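Putative sugar isomerase (Parabacteroides distasonis, PDB 3LMZ) is probably a sugar isomerase of the xylose isomerase-like TIM-barrel family, inferred to interconvert sugars, its precise substrate being unestablished. Local coordinates at residues F18-A23 against L42-L47; T34-L39 against D68-H73. All coordinates share one frame; numbering follows the deposited sequence. Where two conformers were deposited one is given.

Contact 1: residues F18-A23 against L42-L47; sequences FHLGMA and LDIHYL
Met22 N donates to Tyr46 O over 3.0 Å, with an N-H...O angle of 151°, and this direct hydrogen bond joins the first two strands of the barrel, 19-22 and 46-49. Beside it Leu47 CA makes a CA-H...O contact with Met22 O. Two residues before Met22, water links strand 19-22 to the loop leading into strand 46-49: one molecule donates to Leu20 O and accepts from His45 N, which lie 4.3 Å apart.

Aromatic contacts lie at the His19 end of strand 19-22. The Tyr46 ring turns an edge to Leu20 O, its CD2 3.5 Å from that oxygen and nearly in plane, while CD2 and CE2 rest against His19 CB. The imidazole of His19 stands oblique to the phenol, planes at 58°. A glycine in place of Tyr46 would probably leave His19 CB and Leu20 O without this ring beside them and open a gap next to the bridging water.

Apolar contacts make the third group. The selenomethionine Met22 has CG anti to the backbone N (chi1 -170°) and bends beyond it, crossing Leu42 and Ile44 at about a right angle; its CE sits 3.9 Å from Leu42 CD1. Ile44 CG2 lies over Gly21 CA, which itself comes within 3.2 Å of Tyr46 O.

Between 18-23 and 42-47 one direct backbone bond and one water bridge are supplemented by side-chain packing, and the strand pairing goes on from Met22 to Cys48.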
ATOM      1  N   PHE A  18     -10.802  -0.820 -16.238  1.00 15.40           N
ATOM      2  CA  PHE A  18     -10.099   0.424 -16.054  1.00 12.92           C
ATOM      3  C   PHE A  18      -8.578   0.221 -15.969  1.00 16.40           C
ATOM      4  O   PHE A  18      -8.098  -0.883 -15.759  1.00 18.56           O
ATOM      5  CB  PHE A  18     -10.640   1.148 -14.797  1.00 16.37           C
ATOM      6  CG  PHE A  18     -10.195   0.506 -13.517  1.00 21.37           C
ATOM      7  CD1 PHE A  18      -8.913   0.697 -13.034  1.00 20.75           C
ATOM      8  CD2 PHE A  18     -11.021  -0.321 -12.836  1.00 16.90           C
ATOM      9  CE1 PHE A  18      -8.469   0.067 -11.887  1.00 24.76           C
ATOM     10  CE2 PHE A  18     -10.522  -0.963 -11.596  1.00 14.96           C
ATOM     11  CZ  PHE A  18      -9.295  -0.737 -11.190  1.00 19.68           C
ATOM     12  N   HIS A  19      -7.847   1.322 -16.066  1.00 16.64           N
ATOM     13  CA  HIS A  19      -6.394   1.327 -15.965  1.00 17.10           C
ATOM     14  C   HIS A  19      -5.967   2.226 -14.791  1.00 17.07           C
ATOM     15  O   HIS A  19      -6.441   3.347 -14.635  1.00 18.65           O
ATOM     16  CB  HIS A  19      -5.812   1.872 -17.236  1.00 18.66           C
ATOM     17  CG  HIS A  19      -6.324   1.197 -18.463  1.00 18.50           C
ATOM     18  ND1 HIS A  19      -5.822  -0.010 -18.881  1.00 24.50           N
ATOM     19  CD2 HIS A  19      -7.318   1.528 -19.330  1.00 21.37           C
ATOM     20  CE1 HIS A  19      -6.458  -0.377 -19.981  1.00 23.97           C
ATOM     21  NE2 HIS A  19      -7.375   0.529 -20.269  1.00 25.22           N
ATOM     22  N   LEU A  20      -5.041   1.754 -13.972  1.00 13.57           N
ATOM     23  CA  LEU A  20      -4.482   2.498 -12.868  1.00 12.53           C
ATOM     24  C   LEU A  20      -3.446   3.515 -13.370  1.00 12.75           C
ATOM     25  O   LEU A  20      -2.497   3.180 -14.098  1.00 13.46           O
ATOM     26  CB  LEU A  20      -3.809   1.532 -11.880  1.00 14.07           C
ATOM     27  CG  LEU A  20      -3.197   2.149 -10.622  1.00 13.82           C
ATOM     28  CD1 LEU A  20      -4.207   2.971  -9.802  1.00 15.99           C
ATOM     29  CD2 LEU A  20      -2.624   1.074  -9.677  1.00 15.03           C
ATOM     30  N   GLY A  21      -3.612   4.763 -12.933  1.00 12.81           N
ATOM     31  CA  GLY A  21      -2.655   5.814 -13.275  1.00 13.01           C
ATOM     32  C   GLY A  21      -2.371   6.734 -12.117  1.00 13.35           C
ATOM     33  O   GLY A  21      -2.819   6.515 -10.979  1.00 12.26           O
HETATM   34  N   MSE A  22      -1.585   7.766 -12.406  0.50 12.61           N
HETATM   35  CA  MSE A  22      -1.316   8.830 -11.459  0.50 13.22           C
HETATM   36  C   MSE A  22      -1.664  10.177 -12.076  0.50 11.67           C
HETATM   37  O   MSE A  22      -1.321  10.497 -13.190  0.50 14.08           O
HETATM   38  CB  MSE A  22       0.157   8.833 -11.049  0.50 12.27           C
HETATM   39  CG  MSE A  22       0.463   9.762  -9.874  0.50 17.19           C
HETATM   40 SE   MSE A  22       0.142   8.708  -8.254  0.38 14.88          SE
HETATM   41  CE  MSE A  22       1.711   7.640  -8.260  0.50  8.96           C
ATOM     42  N   ALA A  23      -2.321  10.962 -11.235  1.00 12.27           N
ATOM     43  CA  ALA A  23      -2.683  12.329 -11.559  1.00 12.38           C
ATOM     44  C   ALA A  23      -1.404  13.168 -11.260  1.00 12.62           C
ATOM     45  O   ALA A  23      -0.727  12.935 -10.235  1.00 13.68           O
ATOM     46  CB  ALA A  23      -3.899  12.771 -10.638  1.00 12.52           C
ATOM     47  N   LEU A  42       6.286   1.628  -8.362  1.00 12.48           N
ATOM     48  CA  LEU A  42       4.923   1.212  -8.033  1.00 13.59           C
ATOM     49  C   LEU A  42       4.211   0.376  -9.066  1.00 13.60           C
ATOM     50  O   LEU A  42       3.093  -0.036  -8.860  1.00 11.98           O
ATOM     51  CB  LEU A  42       4.043   2.426  -7.740  1.00 14.28           C
ATOM     52  CG  LEU A  42       4.412   3.301  -6.570  1.00 17.67           C
ATOM     53  CD1 LEU A  42       3.668   4.669  -6.709  1.00 19.20           C
ATOM     54  CD2 LEU A  42       4.098   2.590  -5.289  1.00 17.38           C
ATOM     55  N   ASP A  43       4.882   0.049 -10.175  1.00 12.35           N
ATOM     56  CA  ASP A  43       4.269  -0.698 -11.283  1.00 12.39           C
ATOM     57  C   ASP A  43       3.057   0.000 -11.883  1.00 13.27           C
ATOM     58  O   ASP A  43       2.080  -0.626 -12.274  1.00 15.01           O
ATOM     59  CB  ASP A  43       3.936  -2.124 -10.859  1.00 12.14           C
ATOM     60  CG  ASP A  43       3.657  -3.086 -12.030  1.00 14.26           C
ATOM     61  OD1 ASP A  43       4.264  -2.933 -13.126  1.00 15.21           O
ATOM     62  OD2 ASP A  43       2.810  -4.016 -11.861  1.00 22.09           O
ATOM     63  N   ILE A  44       3.148   1.323 -12.025  1.00 13.86           N
ATOM     64  CA  ILE A  44       2.096   2.160 -12.591  1.00 10.80           C
ATOM     65  C   ILE A  44       2.597   2.656 -13.957  1.00 11.98           C
ATOM     66  O   ILE A  44       3.726   3.152 -14.056  1.00 13.12           O
ATOM     67  CB  ILE A  44       1.731   3.372 -11.658  1.00 12.70           C
ATOM     68  CG1 ILE A  44       1.135   2.833 -10.337  1.00 14.35           C
ATOM     69  CG2 ILE A  44       0.834   4.387 -12.391  1.00 12.47           C
ATOM     70  CD1 ILE A  44       0.882   3.898  -9.245  1.00 15.22           C
ATOM     71  N   HIS A  45       1.723   2.567 -14.953  1.00 14.03           N
ATOM     72  CA  HIS A  45       2.130   2.709 -16.358  1.00 12.98           C
ATOM     73  C   HIS A  45       1.471   3.887 -17.045  1.00 11.58           C
ATOM     74  O   HIS A  45       1.684   4.050 -18.216  1.00 12.57           O
ATOM     75  CB  HIS A  45       1.891   1.341 -17.080  1.00 12.91           C
ATOM     76  CG  HIS A  45       2.694   0.274 -16.439  1.00 14.29           C
ATOM     77  ND1 HIS A  45       4.059   0.198 -16.614  1.00 15.54           N
ATOM     78  CD2 HIS A  45       2.359  -0.703 -15.568  1.00 18.45           C
ATOM     79  CE1 HIS A  45       4.532  -0.782 -15.849  1.00 16.25           C
ATOM     80  NE2 HIS A  45       3.519  -1.327 -15.194  1.00 15.98           N
ATOM     81  N   TYR A  46       0.692   4.689 -16.291  1.00 12.24           N
ATOM     82  CA  TYR A  46      -0.023   5.805 -16.902  1.00 12.25           C
ATOM     83  C   TYR A  46       0.103   7.054 -16.024  1.00 12.90           C
ATOM     84  O   TYR A  46      -0.106   6.971 -14.842  1.00 13.84           O
ATOM     85  CB  TYR A  46      -1.508   5.442 -17.100  1.00 13.68           C
ATOM     86  CG  TYR A  46      -1.675   4.270 -18.039  1.00 15.63           C
ATOM     87  CD1 TYR A  46      -1.556   4.454 -19.401  1.00 17.16           C
ATOM     88  CD2 TYR A  46      -1.971   3.026 -17.554  1.00 14.05           C
ATOM     89  CE1 TYR A  46      -1.683   3.396 -20.283  1.00 17.26           C
ATOM     90  CE2 TYR A  46      -2.072   1.945 -18.417  1.00 17.16           C
ATOM     91  CZ  TYR A  46      -1.940   2.157 -19.782  1.00 22.48           C
ATOM     92  OH  TYR A  46      -2.073   1.081 -20.665  1.00 27.70           O
ATOM     93  N   LEU A  47       0.353   8.193 -16.693  1.00 12.97           N
ATOM     94  CA  LEU A  47       0.536   9.481 -16.042  1.00 13.99           C
ATOM     95  C   LEU A  47      -0.327  10.514 -16.803  1.00 13.46           C
ATOM     96  O   LEU A  47      -0.244  10.617 -18.031  1.00 14.88           O
ATOM     97  CB  LEU A  47       1.996   9.901 -16.093  1.00 15.23           C
ATOM     98  CG  LEU A  47       2.355  11.277 -15.553  1.00 15.10           C
ATOM     99  CD1 LEU A  47       1.996  11.428 -14.047  1.00 15.21           C
ATOM    100  CD2 LEU A  47       3.843  11.671 -15.833  1.00 16.44           C
TER
HETATM  101  O   HOH W   1      -0.792   1.081 -14.503  1.00 16.42           O

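Contact 2: residues T34-L39 against D68-H73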
ATOM      1  N   THR A  34      11.788  12.249 -10.744  1.00 15.24           N
ATOM      2  CA  THR A  34      11.317  11.670  -9.477  1.00 14.34           C
ATOM      3  C   THR A  34       9.933  11.031  -9.678  1.00 13.54           C
ATOM      4  O   THR A  34       9.672   9.934  -9.181  1.00 13.97           O
ATOM      5  CB  THR A  34      11.229  12.761  -8.385  1.00 14.27           C
ATOM      6  OG1 THR A  34      12.542  13.289  -8.197  1.00 20.66           O
ATOM      7  CG2 THR A  34      10.642  12.229  -7.056  1.00 18.69           C
ATOM      8  N   THR A  35       9.043  11.728 -10.393  1.00 12.59           N
ATOM      9  CA  THR A  35       7.682  11.206 -10.670  1.00 12.86           C
ATOM     10  C   THR A  35       7.752   9.877 -11.411  1.00 13.50           C
ATOM     11  O   THR A  35       7.159   8.920 -10.998  1.00 13.83           O
ATOM     12  CB  THR A  35       6.937  12.269 -11.515  1.00 11.91           C
ATOM     13  OG1 THR A  35       6.809  13.480 -10.760  1.00 12.83           O
ATOM     14  CG2 THR A  35       5.513  11.681 -11.919  1.00 15.11           C
ATOM     15  N   LEU A  36       8.513   9.816 -12.507  1.00 13.75           N
ATOM     16  CA  LEU A  36       8.568   8.594 -13.322  1.00 11.96           C
ATOM     17  C   LEU A  36       9.236   7.447 -12.540  1.00 13.92           C
ATOM     18  O   LEU A  36       8.796   6.315 -12.639  1.00 15.05           O
ATOM     19  CB  LEU A  36       9.284   8.862 -14.650  1.00 12.26           C
ATOM     20  CG  LEU A  36       8.559   9.795 -15.607  1.00 13.01           C
ATOM     21  CD1 LEU A  36       9.490  10.089 -16.806  1.00 14.54           C
ATOM     22  CD2 LEU A  36       7.227   9.240 -16.032  1.00 13.37           C
ATOM     23  N   LYS A  37      10.275   7.722 -11.793  1.00 13.16           N
ATOM     24  CA  LYS A  37      10.923   6.701 -11.005  1.00 14.90           C
ATOM     25  C   LYS A  37       9.947   6.105  -9.960  1.00 15.38           C
ATOM     26  O   LYS A  37       9.912   4.884  -9.710  1.00 15.16           O
ATOM     27  CB  LYS A  37      12.186   7.277 -10.365  1.00 17.15           C
ATOM     28  CG  LYS A  37      13.313   7.333 -11.404  1.00 23.44           C
ATOM     29  CD  LYS A  37      14.581   8.096 -10.939  1.00 26.88           C
ATOM     30  CE  LYS A  37      15.640   8.185 -12.086  1.00 35.68           C
ATOM     31  NZ  LYS A  37      16.711   9.199 -11.741  1.00 42.66           N
ATOM     32  N   THR A  38       9.130   6.981  -9.348  1.00 13.92           N
ATOM     33  CA  THR A  38       8.182   6.527  -8.393  1.00 12.98           C
ATOM     34  C   THR A  38       7.139   5.667  -9.064  1.00 12.72           C
ATOM     35  O   THR A  38       6.797   4.588  -8.550  1.00 12.94           O
ATOM     36  CB  THR A  38       7.565   7.710  -7.612  1.00 13.45           C
ATOM     37  OG1 THR A  38       8.607   8.534  -7.089  1.00 15.22           O
ATOM     38  CG2 THR A  38       6.608   7.257  -6.550  1.00 13.68           C
ATOM     39  N   LEU A  39       6.550   6.109 -10.179  1.00 12.19           N
ATOM     40  CA  LEU A  39       5.577   5.252 -10.879  1.00 13.05           C
ATOM     41  C   LEU A  39       6.184   3.891 -11.245  1.00 12.03           C
ATOM     42  O   LEU A  39       5.527   2.862 -11.137  1.00 13.88           O
ATOM     43  CB  LEU A  39       5.024   5.925 -12.170  1.00 14.54           C
ATOM     44  CG  LEU A  39       3.812   6.866 -11.998  1.00 16.08           C
ATOM     45  CD1 LEU A  39       4.084   8.009 -11.070  1.00 17.29           C
ATOM     46  CD2 LEU A  39       3.403   7.368 -13.374  1.00 14.48           C
ATOM     47  N   ASP A  68      10.196   9.956 -24.644  1.00 13.51           N
ATOM     48  CA  ASP A  68      11.232   8.955 -24.535  1.00 15.51           C
ATOM     49  C   ASP A  68      11.548   8.646 -23.090  1.00 14.93           C
ATOM     50  O   ASP A  68      11.762   7.495 -22.711  1.00 14.34           O
ATOM     51  CB  ASP A  68      12.504   9.432 -25.207  1.00 14.47           C
ATOM     52  CG  ASP A  68      12.406   9.473 -26.720  1.00 23.13           C
ATOM     53  OD1 ASP A  68      11.493   8.826 -27.293  1.00 23.30           O
ATOM     54  OD2 ASP A  68      13.289  10.151 -27.321  1.00 23.24           O
ATOM     55  N   LYS A  69      11.574   9.672 -22.239  0.50 14.19           N
ATOM     56  CA  LYS A  69      11.831   9.439 -20.822  0.50 15.10           C
ATOM     57  C   LYS A  69      10.687   8.626 -20.193  0.50 11.93           C
ATOM     58  O   LYS A  69      10.918   7.659 -19.431  0.50 13.29           O
ATOM     59  CB  LYS A  69      12.071  10.773 -20.074  0.50 17.45           C
ATOM     60  CG  LYS A  69      12.857  10.558 -18.801  0.50 21.63           C
ATOM     61  CD  LYS A  69      12.894  11.766 -17.847  0.50 17.87           C
ATOM     62  CE  LYS A  69      13.805  11.471 -16.649  0.50 23.43           C
ATOM     63  NZ  LYS A  69      13.545  10.166 -15.943  0.50 33.97           N
ATOM     64  N   CYS A  70       9.454   9.023 -20.498  1.00 14.44           N
ATOM     65  CA  CYS A  70       8.292   8.270 -20.033  1.00 13.65           C
ATOM     66  C   CYS A  70       8.413   6.770 -20.431  1.00 15.24           C
ATOM     67  O   CYS A  70       8.329   5.866 -19.567  1.00 14.16           O
ATOM     68  CB  CYS A  70       7.030   8.886 -20.598  1.00 13.97           C
ATOM     69  SG  CYS A  70       6.453  10.367 -19.766  1.00 16.13           S
ATOM     70  N   ALA A  71       8.724   6.501 -21.702  1.00 12.70           N
ATOM     71  CA  ALA A  71       8.821   5.127 -22.214  1.00 15.03           C
ATOM     72  C   ALA A  71       9.942   4.366 -21.503  1.00 13.07           C
ATOM     73  O   ALA A  71       9.810   3.179 -21.214  1.00 14.94           O
ATOM     74  CB  ALA A  71       9.034   5.144 -23.675  1.00 15.40           C
ATOM     75  N   ALA A  72      11.057   5.050 -21.235  1.00 12.85           N
ATOM     76  CA  ALA A  72      12.157   4.397 -20.535  1.00 12.60           C
ATOM     77  C   ALA A  72      11.778   3.888 -19.133  1.00 15.04           C
ATOM     78  O   ALA A  72      12.444   2.992 -18.589  1.00 16.72           O
ATOM     79  CB  ALA A  72      13.321   5.315 -20.449  1.00 14.24           C
ATOM     80  N   HIS A  73      10.776   4.533 -18.525  1.00 12.85           N
ATOM     81  CA  HIS A  73      10.227   4.132 -17.252  1.00 12.37           C
ATOM     82  C   HIS A  73       8.930   3.370 -17.353  1.00 13.44           C
ATOM     83  O   HIS A  73       8.228   3.189 -16.363  1.00 14.41           O
ATOM     84  CB  HIS A  73      10.093   5.373 -16.333  1.00 12.76           C
ATOM     85  CG  HIS A  73      11.404   6.011 -16.047  1.00 16.69           C
ATOM     86  ND1 HIS A  73      12.277   5.552 -15.079  1.00 23.80           N
ATOM     87  CD2 HIS A  73      12.057   6.995 -16.700  1.00 14.71           C
ATOM     88  CE1 HIS A  73      13.386   6.276 -15.119  1.00 31.05           C
ATOM     89  NE2 HIS A  73      13.270   7.170 -16.083  1.00 23.31           N
TER
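Leu36 reaching from helix 32-41 into the last turn of helix 60-72 makes this an apolar helix-to-helix contact on the outer layer of the TIM barrel, between the helices that follow the first and second strands. The contact is a worked case of one leucine carrying most of the packing between neighbouring barrel helices. Its two methyls divide the work: CD2 touches Cys70 SG at 4.0 Å, whereas CD1 faces the backbone, 3.8 Å from Cys70 N, and also meets the aliphatic CG and CD of Lys69. Its CB lies 3.8 Å from His73 CG.

His73, the first residue to leave the helical conformation, has its CG anti to the carbonyl carbon (chi1 -62°), and its ring meets both Leu36 and Lys37. Across the imidazole, CE1 is 3.9 Å from Lys37 CG, the lysine chain running on extended from there.

Polar ends gather at the margin. Lys69 NZ comes 3.0 Å from His73 NE2, but its salt bridge is with Asp33, and His73 ND1 is hydrogen-bonded to Glu40. Lys37 NZ stands 5.3 Å from Lys69 NZ, a pair of like charges whose repulsion Asp33 would probably ease. Two acidic residues of helix 32-41 thus hold the polar tips of Lys69 and His73, while the leucine fills the space between the backbones.

Further in, Leu36 also touches Val75 just ahead of strand 76-85, and Thr35 and Leu39 turn to Leu47 of strand 46-49; on another flank Thr34 and Thr38 meet Phe240 of helix 240-256.

In the fold
The two contacts lie on the same side of the chain's centre, about 11 Å apart between centres, contact 1 in the barrel wall and contact 2 in the helical layer outside it. Their segments alternate along the chain: strand 19-22, helix 32-41, the start of strand 46-49, then the end of helix 60-72. Helix 32-41 is thus the crossover of a right-handed beta-alpha-beta unit, its two strands paired in contact 1. Leu39 joins the layers: its CD1 lies 3.7 Å from Met22 CE, and its O probably accepts a hydrogen bond from Ile44 N. Leu39 thus packs helix 32-41 directly onto the barrel wall.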